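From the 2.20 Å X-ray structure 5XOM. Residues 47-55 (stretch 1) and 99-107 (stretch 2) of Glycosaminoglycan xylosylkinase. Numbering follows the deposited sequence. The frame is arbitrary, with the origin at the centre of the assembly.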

ATOM      1  N   ILE A  47       0.704   0.961 -14.337  1.00 37.63           N
ATOM      2  CA  ILE A  47      -0.375   0.107 -13.845  1.00 37.90           C
ATOM      3  C   ILE A  47      -1.683   0.868 -14.006  1.00 38.96           C
ATOM      4  O   ILE A  47      -1.784   2.023 -13.578  1.00 38.51           O
ATOM      5  CB  ILE A  47      -0.166  -0.289 -12.371  1.00 34.88           C
ATOM      6  CG1 ILE A  47       1.250  -0.840 -12.160  1.00 35.26           C
ATOM      7  CG2 ILE A  47      -1.234  -1.295 -11.928  1.00 29.33           C
ATOM      8  CD1 ILE A  47       1.587  -1.134 -10.712  1.00 29.27           C
ATOM      9  N   HIS A  48      -2.679   0.240 -14.630  1.00 31.74           N
ATOM     10  CA  HIS A  48      -3.957   0.917 -14.803  1.00 35.76           C
ATOM     11  C   HIS A  48      -4.835   0.768 -13.566  1.00 30.97           C
ATOM     12  O   HIS A  48      -4.831  -0.270 -12.898  1.00 32.64           O
ATOM     13  CB  HIS A  48      -4.714   0.411 -16.027  1.00 34.25           C
ATOM     14  CG  HIS A  48      -5.864   1.294 -16.403  1.00 37.17           C
ATOM     15  ND1 HIS A  48      -7.122   1.153 -15.855  1.00 31.91           N
ATOM     16  CD2 HIS A  48      -5.933   2.368 -17.228  1.00 35.74           C
ATOM     17  CE1 HIS A  48      -7.923   2.080 -16.351  1.00 35.67           C
ATOM     18  NE2 HIS A  48      -7.227   2.831 -17.184  1.00 32.71           N
ATOM     19  N   ALA A  49      -5.592   1.827 -13.274  1.00 30.91           N
ATOM     20  CA  ALA A  49      -6.391   1.878 -12.053  1.00 27.94           C
ATOM     21  C   ALA A  49      -7.392   0.729 -11.965  1.00 25.01           C
ATOM     22  O   ALA A  49      -7.633   0.198 -10.875  1.00 28.64           O
ATOM     23  CB  ALA A  49      -7.111   3.219 -11.961  1.00 27.41           C
ATOM     24  N   TRP A  50      -7.998   0.326 -13.088  1.00 20.87           N
ATOM     25  CA  TRP A  50      -8.987  -0.741 -12.973  1.00 22.87           C
ATOM     26  C   TRP A  50      -8.337  -2.059 -12.577  1.00 29.16           C
ATOM     27  O   TRP A  50      -8.974  -2.881 -11.911  1.00 31.53           O
ATOM     28  CB  TRP A  50      -9.786  -0.911 -14.267  1.00 21.13           C
ATOM     29  CG  TRP A  50     -10.492   0.320 -14.806  1.00 26.46           C
ATOM     30  CD1 TRP A  50     -10.801   0.560 -16.115  1.00 32.31           C
ATOM     31  CD2 TRP A  50     -10.985   1.460 -14.067  1.00 27.08           C
ATOM     32  NE1 TRP A  50     -11.449   1.768 -16.243  1.00 28.86           N
ATOM     33  CE2 TRP A  50     -11.569   2.341 -15.004  1.00 30.55           C
ATOM     34  CE3 TRP A  50     -10.986   1.821 -12.713  1.00 28.27           C
ATOM     35  CZ2 TRP A  50     -12.148   3.553 -14.632  1.00 25.82           C
ATOM     36  CZ3 TRP A  50     -11.559   3.027 -12.347  1.00 25.49           C
ATOM     37  CH2 TRP A  50     -12.131   3.878 -13.302  1.00 26.51           C
ATOM     38  N   ASP A  51      -7.066  -2.259 -12.929  1.00 25.24           N
ATOM     39  CA  ASP A  51      -6.355  -3.441 -12.455  1.00 24.96           C
ATOM     40  C   ASP A  51      -6.033  -3.331 -10.969  1.00 30.44           C
ATOM     41  O   ASP A  51      -6.071  -4.333 -10.245  1.00 29.96           O
ATOM     42  CB  ASP A  51      -5.080  -3.650 -13.271  1.00 29.97           C
ATOM     43  CG  ASP A  51      -5.363  -4.127 -14.688  1.00 35.78           C
ATOM     44  OD1 ASP A  51      -6.291  -4.944 -14.879  1.00 37.87           O
ATOM     45  OD2 ASP A  51      -4.647  -3.685 -15.609  1.00 35.68           O
ATOM     46  N   VAL A  52      -5.699  -2.125 -10.500  1.00 26.36           N
ATOM     47  CA  VAL A  52      -5.502  -1.911  -9.068  1.00 29.71           C
ATOM     48  C   VAL A  52      -6.755  -2.300  -8.294  1.00 37.78           C
ATOM     49  O   VAL A  52      -6.676  -2.932  -7.233  1.00 40.67           O
ATOM     50  CB  VAL A  52      -5.097  -0.453  -8.793  1.00 25.42           C
ATOM     51  CG1 VAL A  52      -4.982  -0.206  -7.294  1.00 18.16           C
ATOM     52  CG2 VAL A  52      -3.781  -0.128  -9.503  1.00 26.14           C
ATOM     53  N   TRP A  53      -7.928  -1.922  -8.812  1.00 36.98           N
ATOM     54  CA  TRP A  53      -9.193  -2.278  -8.175  1.00 30.67           C
ATOM     55  C   TRP A  53      -9.406  -3.787  -8.175  1.00 30.11           C
ATOM     56  O   TRP A  53      -9.745  -4.378  -7.143  1.00 30.72           O
ATOM     57  CB  TRP A  53     -10.343  -1.559  -8.891  1.00 29.70           C
ATOM     58  CG  TRP A  53     -11.755  -2.008  -8.554  1.00 31.00           C
ATOM     59  CD1 TRP A  53     -12.758  -2.274  -9.445  1.00 33.18           C
ATOM     60  CD2 TRP A  53     -12.320  -2.212  -7.248  1.00 25.16           C
ATOM     61  NE1 TRP A  53     -13.906  -2.637  -8.781  1.00 25.41           N
ATOM     62  CE2 TRP A  53     -13.665  -2.606  -7.432  1.00 27.89           C
ATOM     63  CE3 TRP A  53     -11.821  -2.104  -5.945  1.00 23.35           C
ATOM     64  CZ2 TRP A  53     -14.517  -2.887  -6.362  1.00 24.50           C
ATOM     65  CZ3 TRP A  53     -12.668  -2.390  -4.880  1.00 27.03           C
ATOM     66  CH2 TRP A  53     -14.002  -2.778  -5.098  1.00 24.87           C
ATOM     67  N   HIS A  54      -9.202  -4.434  -9.324  1.00 30.15           N
ATOM     68  CA  HIS A  54      -9.460  -5.869  -9.408  1.00 36.40           C
ATOM     69  C   HIS A  54      -8.519  -6.666  -8.512  1.00 40.34           C
ATOM     70  O   HIS A  54      -8.922  -7.693  -7.957  1.00 43.23           O
ATOM     71  CB  HIS A  54      -9.343  -6.345 -10.856  1.00 41.80           C
ATOM     72  CG  HIS A  54     -10.445  -5.860 -11.746  1.00 54.21           C
ATOM     73  ND1 HIS A  54     -10.801  -6.509 -12.909  1.00 60.58           N
ATOM     74  CD2 HIS A  54     -11.268  -4.788 -11.648  1.00 62.17           C
ATOM     75  CE1 HIS A  54     -11.796  -5.860 -13.486  1.00 65.48           C
ATOM     76  NE2 HIS A  54     -12.097  -4.811 -12.743  1.00 65.48           N
ATOM     77  N   ASP A  55      -7.276  -6.214  -8.354  1.00 36.01           N
ATOM     78  CA  ASP A  55      -6.275  -6.965  -7.605  1.00 40.96           C
ATOM     79  C   ASP A  55      -6.287  -6.702  -6.104  1.00 44.76           C
ATOM     80  O   ASP A  55      -5.669  -7.474  -5.361  1.00 41.23           O
ATOM     81  CB  ASP A  55      -4.869  -6.659  -8.129  1.00 43.44           C
ATOM     82  CG  ASP A  55      -4.651  -7.146  -9.544  1.00 48.07           C
ATOM     83  OD1 ASP A  55      -5.360  -8.083  -9.976  1.00 51.23           O
ATOM     84  OD2 ASP A  55      -3.760  -6.592 -10.219  1.00 44.41           O
ATOM     85  N   SER A  99     -20.693   3.167 -17.903  1.00 27.87           N
ATOM     86  CA  SER A  99     -19.502   2.429 -18.295  1.00 28.74           C
ATOM     87  C   SER A  99     -18.360   3.424 -18.461  1.00 31.52           C
ATOM     88  O   SER A  99     -18.457   4.337 -19.281  1.00 33.77           O
ATOM     89  CB  SER A  99     -19.736   1.668 -19.593  1.00 31.30           C
ATOM     90  OG  SER A  99     -20.679   0.642 -19.373  1.00 32.14           O
ATOM     91  N   LEU A 100     -17.293   3.257 -17.679  1.00 28.54           N
ATOM     92  CA  LEU A 100     -16.138   4.130 -17.794  1.00 26.19           C
ATOM     93  C   LEU A 100     -15.054   3.498 -18.660  1.00 34.64           C
ATOM     94  O   LEU A 100     -14.817   2.282 -18.617  1.00 34.77           O
ATOM     95  CB  LEU A 100     -15.551   4.484 -16.424  1.00 18.83           C
ATOM     96  CG  LEU A 100     -16.571   4.994 -15.408  1.00 30.26           C
ATOM     97  CD1 LEU A 100     -15.911   5.150 -14.047  1.00 25.25           C
ATOM     98  CD2 LEU A 100     -17.234   6.291 -15.899  1.00 21.60           C
ATOM     99  N   ASP A 101     -14.383   4.347 -19.436  1.00 34.17           N
ATOM    100  CA  ASP A 101     -13.404   3.915 -20.419  1.00 32.84           C
ATOM    101  C   ASP A 101     -12.146   3.397 -19.731  1.00 36.13           C
ATOM    102  O   ASP A 101     -11.863   3.708 -18.568  1.00 29.95           O
ATOM    103  CB  ASP A 101     -13.069   5.067 -21.362  1.00 36.21           C
ATOM    104  CG  ASP A 101     -12.590   4.594 -22.720  1.00 43.49           C
ATOM    105  OD1 ASP A 101     -12.595   3.371 -22.966  1.00 47.01           O
ATOM    106  OD2 ASP A 101     -12.234   5.457 -23.553  1.00 45.27           O
ATOM    107  N   GLY A 102     -11.384   2.606 -20.478  1.00 36.86           N
ATOM    108  CA  GLY A 102     -10.122   2.065 -20.026  1.00 31.91           C
ATOM    109  C   GLY A 102      -9.698   0.918 -20.923  1.00 38.85           C
ATOM    110  O   GLY A 102     -10.407   0.562 -21.872  1.00 37.86           O
ATOM    111  N   PRO A 103      -8.529   0.325 -20.660  1.00 40.52           N
ATOM    112  CA  PRO A 103      -8.156  -0.893 -21.404  1.00 40.55           C
ATOM    113  C   PRO A 103      -9.235  -1.953 -21.320  1.00 38.62           C
ATOM    114  O   PRO A 103      -9.505  -2.658 -22.298  1.00 47.98           O
ATOM    115  CB  PRO A 103      -6.857  -1.340 -20.719  1.00 37.76           C
ATOM    116  CG  PRO A 103      -6.317  -0.100 -20.074  1.00 41.28           C
ATOM    117  CD  PRO A 103      -7.524   0.690 -19.648  1.00 36.56           C
ATOM    118  N   GLN A 104      -9.854  -2.079 -20.154  1.00 39.48           N
ATOM    119  CA  GLN A 104     -11.110  -2.782 -19.955  1.00 40.76           C
ATOM    120  C   GLN A 104     -12.146  -1.783 -19.449  1.00 44.11           C
ATOM    121  O   GLN A 104     -11.801  -0.768 -18.838  1.00 44.81           O
ATOM    122  CB  GLN A 104     -10.932  -3.932 -18.962  1.00 45.48           C
ATOM    123  CG  GLN A 104     -10.034  -3.536 -17.792  1.00 62.37           C
ATOM    124  CD  GLN A 104      -9.910  -4.603 -16.720  1.00 66.74           C
ATOM    125  OE1 GLN A 104     -10.652  -5.587 -16.709  1.00 65.80           O
ATOM    126  NE2 GLN A 104      -8.949  -4.417 -15.817  1.00 63.18           N
ATOM    127  N   ILE A 105     -13.416  -2.062 -19.717  1.00 39.64           N
ATOM    128  CA  ILE A 105     -14.494  -1.177 -19.286  1.00 43.97           C
ATOM    129  C   ILE A 105     -14.775  -1.406 -17.807  1.00 39.81           C
ATOM    130  O   ILE A 105     -14.788  -2.546 -17.332  1.00 43.98           O
ATOM    131  CB  ILE A 105     -15.754  -1.419 -20.141  1.00 47.85           C
ATOM    132  CG1 ILE A 105     -15.482  -1.058 -21.605  1.00 54.20           C
ATOM    133  CG2 ILE A 105     -16.927  -0.630 -19.608  1.00 45.00           C
ATOM    134  CD1 ILE A 105     -15.102   0.393 -21.823  1.00 57.28           C
ATOM    135  N   GLN A 106     -14.996  -0.320 -17.064  1.00 37.36           N
ATOM    136  CA  GLN A 106     -15.326  -0.395 -15.644  1.00 33.81           C
ATOM    137  C   GLN A 106     -16.677   0.262 -15.398  1.00 29.68           C
ATOM    138  O   GLN A 106     -16.836   1.466 -15.621  1.00 24.74           O
ATOM    139  CB  GLN A 106     -14.249   0.270 -14.787  1.00 30.21           C
ATOM    140  CG  GLN A 106     -14.597   0.296 -13.309  1.00 31.57           C
ATOM    141  CD  GLN A 106     -14.694  -1.099 -12.714  1.00 32.15           C
ATOM    142  OE1 GLN A 106     -13.737  -1.871 -12.750  1.00 35.01           O
ATOM    143  NE2 GLN A 106     -15.855  -1.430 -12.172  1.00 28.76           N
ATOM    144  N   ASN A 107     -17.637  -0.520 -14.913  1.00 26.98           N
ATOM    145  CA  ASN A 107     -18.971  -0.012 -14.628  1.00 26.69           C
ATOM    146  C   ASN A 107     -19.049   0.612 -13.237  1.00 27.73           C
ATOM    147  O   ASN A 107     -18.353   0.197 -12.303  1.00 26.04           O
ATOM    148  CB  ASN A 107     -20.003  -1.127 -14.766  1.00 24.23           C
ATOM    149  CG  ASN A 107     -20.265  -1.482 -16.211  1.00 30.32           C
ATOM    150  OD1 ASN A 107     -19.819  -0.783 -17.122  1.00 30.83           O
ATOM    151  ND2 ASN A 107     -20.986  -2.571 -16.433  1.00 32.80           N
TER

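The first turns of a helix, residues 49-55, pack against a loop and the start of a strand in the second stretch. The contact buries 479 Å² over both sides. Trp50 gives the largest share, and its CA lies 6.9 Å from the CA of Gln106.

Two hydrogen bonds cross the contact. Trp50 NE1 donates to Asp101 O at 3.1 Å, with an N-H...O angle of 153°. This satisfies the indole nitrogen of a buried residue and uses a backbone carbonyl. The side chain of Asp101 points away, and its OD1 accepts from Gly102 N at 2.9 Å. The second bond is weak: His54 NE2 donates to Gln106 OE1 at 3.4 Å. OE1 lies near the plane of the His54 ring, where the N-H points. The same oxygen sits at the edge of the Trp53 ring, 3.5 Å from Trp53 CD1. At its other end, the Gln106 amide is held by its own strand, with Gln106 NE2 donating to Asn107 O at 3.0 Å.

Two CH-pi contacts add to these bonds. Gln106 CB lies over the five-membered ring of Trp50, 3.4 Å from its centroid and 10° off the normal. The t rotamer at chi1 and p at chi2 carry the Gln106 amide on to the two further aromatic rings. A glutamine suits this buried place because its aliphatic part covers an indole while its amide finds polar partners. Pro103 CD lies over the face of the His48 ring, 3.4 Å from the centroid. His48 has a second task: its ND1 accepts from Trp50 N at 3.0 Å and caps the helix. The cap and the proline contact thus use one ring.

Apolar packing is limited. Trp50 CZ2 meets Leu100 CB at 4.0 Å.

Gly102 passes close to the aromatic rings, with its CA 4.0 Å from Trp50 NE1. An ideal CB here would point toward the helix and lie 2.6 Å from Trp50 NE1, a clash. Glycine fits because it has no side chain.

Gln104 makes further close contacts with the helix. Its backbone O is 3.2 Å from Trp50 CD1, near the plane of the indole. Its side chain starts sideways, but its end comes nearer to the helix. There Gln104 NE2 is 2.9 Å from Asp51 OD1, but the angle is too poor for a hydrogen bond. NE2 also lies over one face of the His54 ring.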